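Local coordinates for putative transcriptional regulator protein (Vibrio parahaemolyticus, PDB 3ER6) that is of uncharacterised function but probably acts as an AraC-family transcriptional regulator, of which this chain is the DJ-1/PfpI-like domain without the DNA-binding part, at residues Thr45-Arg53 with Pro65-Asp73. The protein carries 1 engineered substitution. Residues are numbered along the deposited sequence; the frame is centred on the assembly and turned at random.
Sequences THVVTPNNR and PTAQWQSFD
Asn52 OD1 is gripped from two directions: the backbone N-H of Trp69 reaches it at 3.0 Å (Trp69 N to Asn52 OD1), tilted somewhat from the carbonyl plane, and a bound water donates to it. That water also donates to Ala67 O and accepts from Thr49 N, so it ties both segments together. At the other end of the amide, Asn52 ND2 gives a hydrogen bond of 2.8 Å to Gln70 OE1, meeting a lone pair in the plane of the Gln70 carbonyl. Bonds at both ends should fix the flip of the Asn52 amide. The Gln68 side chain lies across that of Asn52, nearly perpendicular to it, its CB and CG both 3.6 Å from Asn52 CG. Asn52 closes a type I turn that begins at Thr49, and the same turn presents Pro50 O to the indole: Trp69 NE1 donates to Pro50 O over 2.9 Å, but bent (135° at the hydrogen) and from above the carbonyl plane. Trp69 CG sits between its own N and carbonyl carbon (chi1 63°), which swings the indole toward the turn, while the Gln70 amide carbon covers one ring face. Nearer the strand, Val48 CG2 rests 3.9 Å from Trp69 CB, and its CG1 touches Phe72 CE2. Phe72 CZ then stands 3.4 Å from His46 CG, over one face of the imidazole, with the planes inclined at 47°. The contact lashes the loop leading to strand 77-80 onto strand 43-48, an edge strand, within this chain, of the mostly parallel central sheet of what is, by sequence family, a DJ-1/PfpI-like domain. Val48 and Phe72 also pack on Val12 of adjacent strand 9-14, Trp69 meets Trp100 and Leu97 of helix 95-106, and Val47 packs on Ile61 of the second subunit.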
loop_
_atom_site.group_PDB
_atom_site.type_symbol
_atom_site.label_atom_id
_atom_site.label_comp_id
_atom_site.label_asym_id
_atom_site.label_seq_id
_atom_site.Cartn_x
_atom_site.Cartn_y
_atom_site.Cartn_z
ATOM N N THR A 45 -16.765 0.707 -2.616
ATOM C CA THR A 45 -15.723 1.637 -2.145
ATOM C C THR A 45 -15.473 2.779 -3.138
ATOM O O THR A 45 -15.707 2.625 -4.358
ATOM C CB THR A 45 -14.384 0.904 -1.847
ATOM O OG1 THR A 45 -13.781 0.526 -3.077
ATOM C CG2 THR A 45 -14.626 -0.385 -0.995
ATOM N N HIS A 46 -15.037 3.932 -2.632
ATOM C CA HIS A 46 -14.795 5.095 -3.498
ATOM C C HIS A 46 -13.591 5.851 -3.012
ATOM O O HIS A 46 -13.566 6.254 -1.856
ATOM C CB HIS A 46 -16.012 6.073 -3.509
ATOM C CG HIS A 46 -17.335 5.393 -3.712
ATOM N ND1 HIS A 46 -17.928 5.295 -4.947
ATOM C CD2 HIS A 46 -18.165 4.762 -2.838
ATOM C CE1 HIS A 46 -19.069 4.639 -4.839
ATOM N NE2 HIS A 46 -19.244 4.311 -3.566
ATOM N N VAL A 47 -12.595 6.034 -3.875
ATOM C CA VAL A 47 -11.546 7.009 -3.588
ATOM C C VAL A 47 -11.998 8.418 -3.969
ATOM O O VAL A 47 -12.500 8.642 -5.080
ATOM C CB VAL A 47 -10.222 6.634 -4.315
ATOM C CG1 VAL A 47 -9.206 7.739 -4.214
ATOM C CG2 VAL A 47 -9.663 5.271 -3.726
ATOM N N VAL A 48 -11.806 9.357 -3.065
ATOM C CA VAL A 48 -12.058 10.791 -3.307
ATOM C C VAL A 48 -10.852 11.636 -2.920
ATOM O O VAL A 48 -10.036 11.221 -2.083
ATOM C CB VAL A 48 -13.314 11.336 -2.541
ATOM C CG1 VAL A 48 -14.571 10.634 -3.080
ATOM C CG2 VAL A 48 -13.139 11.169 -1.011
ATOM N N THR A 49 -10.701 12.783 -3.572
ATOM C CA THR A 49 -9.576 13.652 -3.307
ATOM C C THR A 49 -10.113 14.997 -2.840
ATOM O O THR A 49 -11.258 15.373 -3.133
ATOM C CB THR A 49 -8.669 13.822 -4.541
ATOM O OG1 THR A 49 -9.370 14.616 -5.523
ATOM C CG2 THR A 49 -8.193 12.391 -5.135
ATOM N N PRO A 50 -9.302 15.732 -2.073
ATOM C CA PRO A 50 -9.811 16.923 -1.402
ATOM C C PRO A 50 -10.436 17.982 -2.310
ATOM O O PRO A 50 -11.399 18.657 -1.876
ATOM C CB PRO A 50 -8.588 17.495 -0.655
ATOM C CG PRO A 50 -7.599 16.355 -0.552
ATOM C CD PRO A 50 -7.856 15.493 -1.828
ATOM N N ASN A 51 -9.908 18.133 -3.523
ATOM C CA ASN A 51 -10.432 19.095 -4.498
ATOM C C ASN A 51 -11.081 18.339 -5.660
ATOM O O ASN A 51 -11.387 18.919 -6.704
ATOM C CB ASN A 51 -9.258 19.968 -5.009
ATOM C CG ASN A 51 -8.057 19.097 -5.525
ATOM O OD1 ASN A 51 -8.094 17.832 -5.519
ATOM N ND2 ASN A 51 -6.997 19.774 -5.975
ATOM N N ASN A 52 -11.306 17.042 -5.484
ATOM C CA ASN A 52 -11.859 16.176 -6.554
ATOM C C ASN A 52 -11.023 16.229 -7.845
ATOM O O ASN A 52 -11.545 15.923 -8.964
ATOM C CB ASN A 52 -13.350 16.520 -6.834
ATOM C CG ASN A 52 -14.206 16.481 -5.566
ATOM O OD1 ASN A 52 -14.241 15.461 -4.889
ATOM N ND2 ASN A 52 -14.915 17.587 -5.251
ATOM N N ARG A 53 -9.750 16.605 -7.721
ATOM C CA ARG A 53 -8.820 16.554 -8.893
ATOM C C ARG A 53 -8.009 15.257 -8.834
ATOM O O ARG A 53 -7.949 14.646 -7.791
ATOM C CB ARG A 53 -7.849 17.761 -8.874
ATOM C CG ARG A 53 -8.536 19.155 -8.830
ATOM C CD ARG A 53 -9.220 19.514 -10.115
ATOM N NE ARG A 53 -8.210 19.645 -11.164
ATOM C CZ ARG A 53 -8.427 19.421 -12.461
ATOM N NH1 ARG A 53 -9.653 19.090 -12.902
ATOM N NH2 ARG A 53 -7.407 19.527 -13.315
ATOM N N PRO A 65 -10.073 9.951 -9.928
ATOM C CA PRO A 65 -11.278 9.367 -9.261
ATOM C C PRO A 65 -12.527 9.445 -10.108
ATOM O O PRO A 65 -12.565 10.155 -11.108
ATOM C CB PRO A 65 -11.482 10.263 -8.004
ATOM C CG PRO A 65 -10.844 11.611 -8.375
ATOM C CD PRO A 65 -9.656 11.245 -9.319
ATOM N N THR A 66 -13.594 8.760 -9.678
ATOM C CA THR A 66 -14.824 8.847 -10.408
ATOM C C THR A 66 -16.004 9.173 -9.478
ATOM O O THR A 66 -17.168 8.956 -9.827
ATOM C CB THR A 66 -15.095 7.558 -11.226
ATOM O OG1 THR A 66 -15.100 6.432 -10.341
ATOM C CG2 THR A 66 -14.008 7.365 -12.342
ATOM N N ALA A 67 -15.703 9.781 -8.332
ATOM C CA ALA A 67 -16.746 10.334 -7.484
ATOM C C ALA A 67 -16.163 11.560 -6.811
ATOM O O ALA A 67 -14.936 11.642 -6.630
ATOM C CB ALA A 67 -17.186 9.281 -6.470
ATOM N N GLN A 68 -17.038 12.509 -6.453
ATOM C CA GLN A 68 -16.684 13.704 -5.646
ATOM C C GLN A 68 -17.073 13.473 -4.177
ATOM O O GLN A 68 -18.104 12.849 -3.903
ATOM C CB GLN A 68 -17.414 14.945 -6.210
ATOM C CG GLN A 68 -16.957 15.287 -7.637
ATOM C CD GLN A 68 -17.430 16.664 -8.106
ATOM O OE1 GLN A 68 -18.560 17.024 -7.824
ATOM N NE2 GLN A 68 -16.568 17.427 -8.830
ATOM N N TRP A 69 -16.253 13.952 -3.243
ATOM C CA TRP A 69 -16.563 13.749 -1.816
ATOM C C TRP A 69 -17.923 14.347 -1.435
ATOM O O TRP A 69 -18.629 13.782 -0.579
ATOM C CB TRP A 69 -15.443 14.261 -0.909
ATOM C CG TRP A 69 -15.114 15.760 -0.932
ATOM C CD1 TRP A 69 -14.123 16.383 -1.654
ATOM C CD2 TRP A 69 -15.771 16.802 -0.190
ATOM N NE1 TRP A 69 -14.132 17.721 -1.408
ATOM C CE2 TRP A 69 -15.118 18.014 -0.508
ATOM C CE3 TRP A 69 -16.835 16.816 0.723
ATOM C CZ2 TRP A 69 -15.487 19.244 0.073
ATOM C CZ3 TRP A 69 -17.220 18.037 1.289
ATOM C CH2 TRP A 69 -16.575 19.231 0.936
ATOM N N GLN A 70 -18.299 15.440 -2.101
ATOM C CA GLN A 70 -19.579 16.126 -1.846
ATOM C C GLN A 70 -20.786 15.253 -2.214
ATOM O O GLN A 70 -21.869 15.468 -1.706
ATOM C CB GLN A 70 -19.686 17.500 -2.588
ATOM C CG GLN A 70 -18.758 18.596 -2.166
ATOM C CD GLN A 70 -17.453 18.592 -2.934
ATOM O OE1 GLN A 70 -17.067 17.542 -3.495
ATOM N NE2 GLN A 70 -16.718 19.736 -2.922
ATOM N N SER A 71 -20.621 14.227 -3.051
ATOM C CA SER A 71 -21.763 13.341 -3.349
ATOM C C SER A 71 -22.124 12.370 -2.226
ATOM O O SER A 71 -23.101 11.635 -2.349
ATOM C CB SER A 71 -21.497 12.522 -4.622
ATOM O OG SER A 71 -21.231 13.379 -5.711
ATOM N N PHE A 72 -21.345 12.330 -1.153
ATOM C CA PHE A 72 -21.578 11.368 -0.089
ATOM C C PHE A 72 -22.136 12.049 1.154
ATOM O O PHE A 72 -21.434 12.765 1.827
ATOM C CB PHE A 72 -20.288 10.549 0.211
ATOM C CG PHE A 72 -19.792 9.777 -0.993
ATOM C CD1 PHE A 72 -20.429 8.626 -1.404
ATOM C CD2 PHE A 72 -18.711 10.225 -1.732
ATOM C CE1 PHE A 72 -20.035 7.936 -2.547
ATOM C CE2 PHE A 72 -18.278 9.540 -2.848
ATOM C CZ PHE A 72 -18.924 8.401 -3.287
ATOM N N ASP A 73 -23.431 11.896 1.410
ATOM C CA ASP A 73 -24.025 12.390 2.664
ATOM C C ASP A 73 -23.918 11.392 3.763
ATOM O O ASP A 73 -23.980 11.766 4.936
ATOM C CB ASP A 73 -25.524 12.642 2.499
ATOM C CG ASP A 73 -25.810 13.900 1.771
ATOM O OD1 ASP A 73 -24.911 14.805 1.755
ATOM O OD2 ASP A 73 -26.947 13.976 1.217
HETATM O O HOH W 1 -13.346 7.240 -7.202
HETATM O O HOH W 2 -12.779 13.097 -5.552
HETATM O O HOH W 3 -14.011 16.711 -10.034
#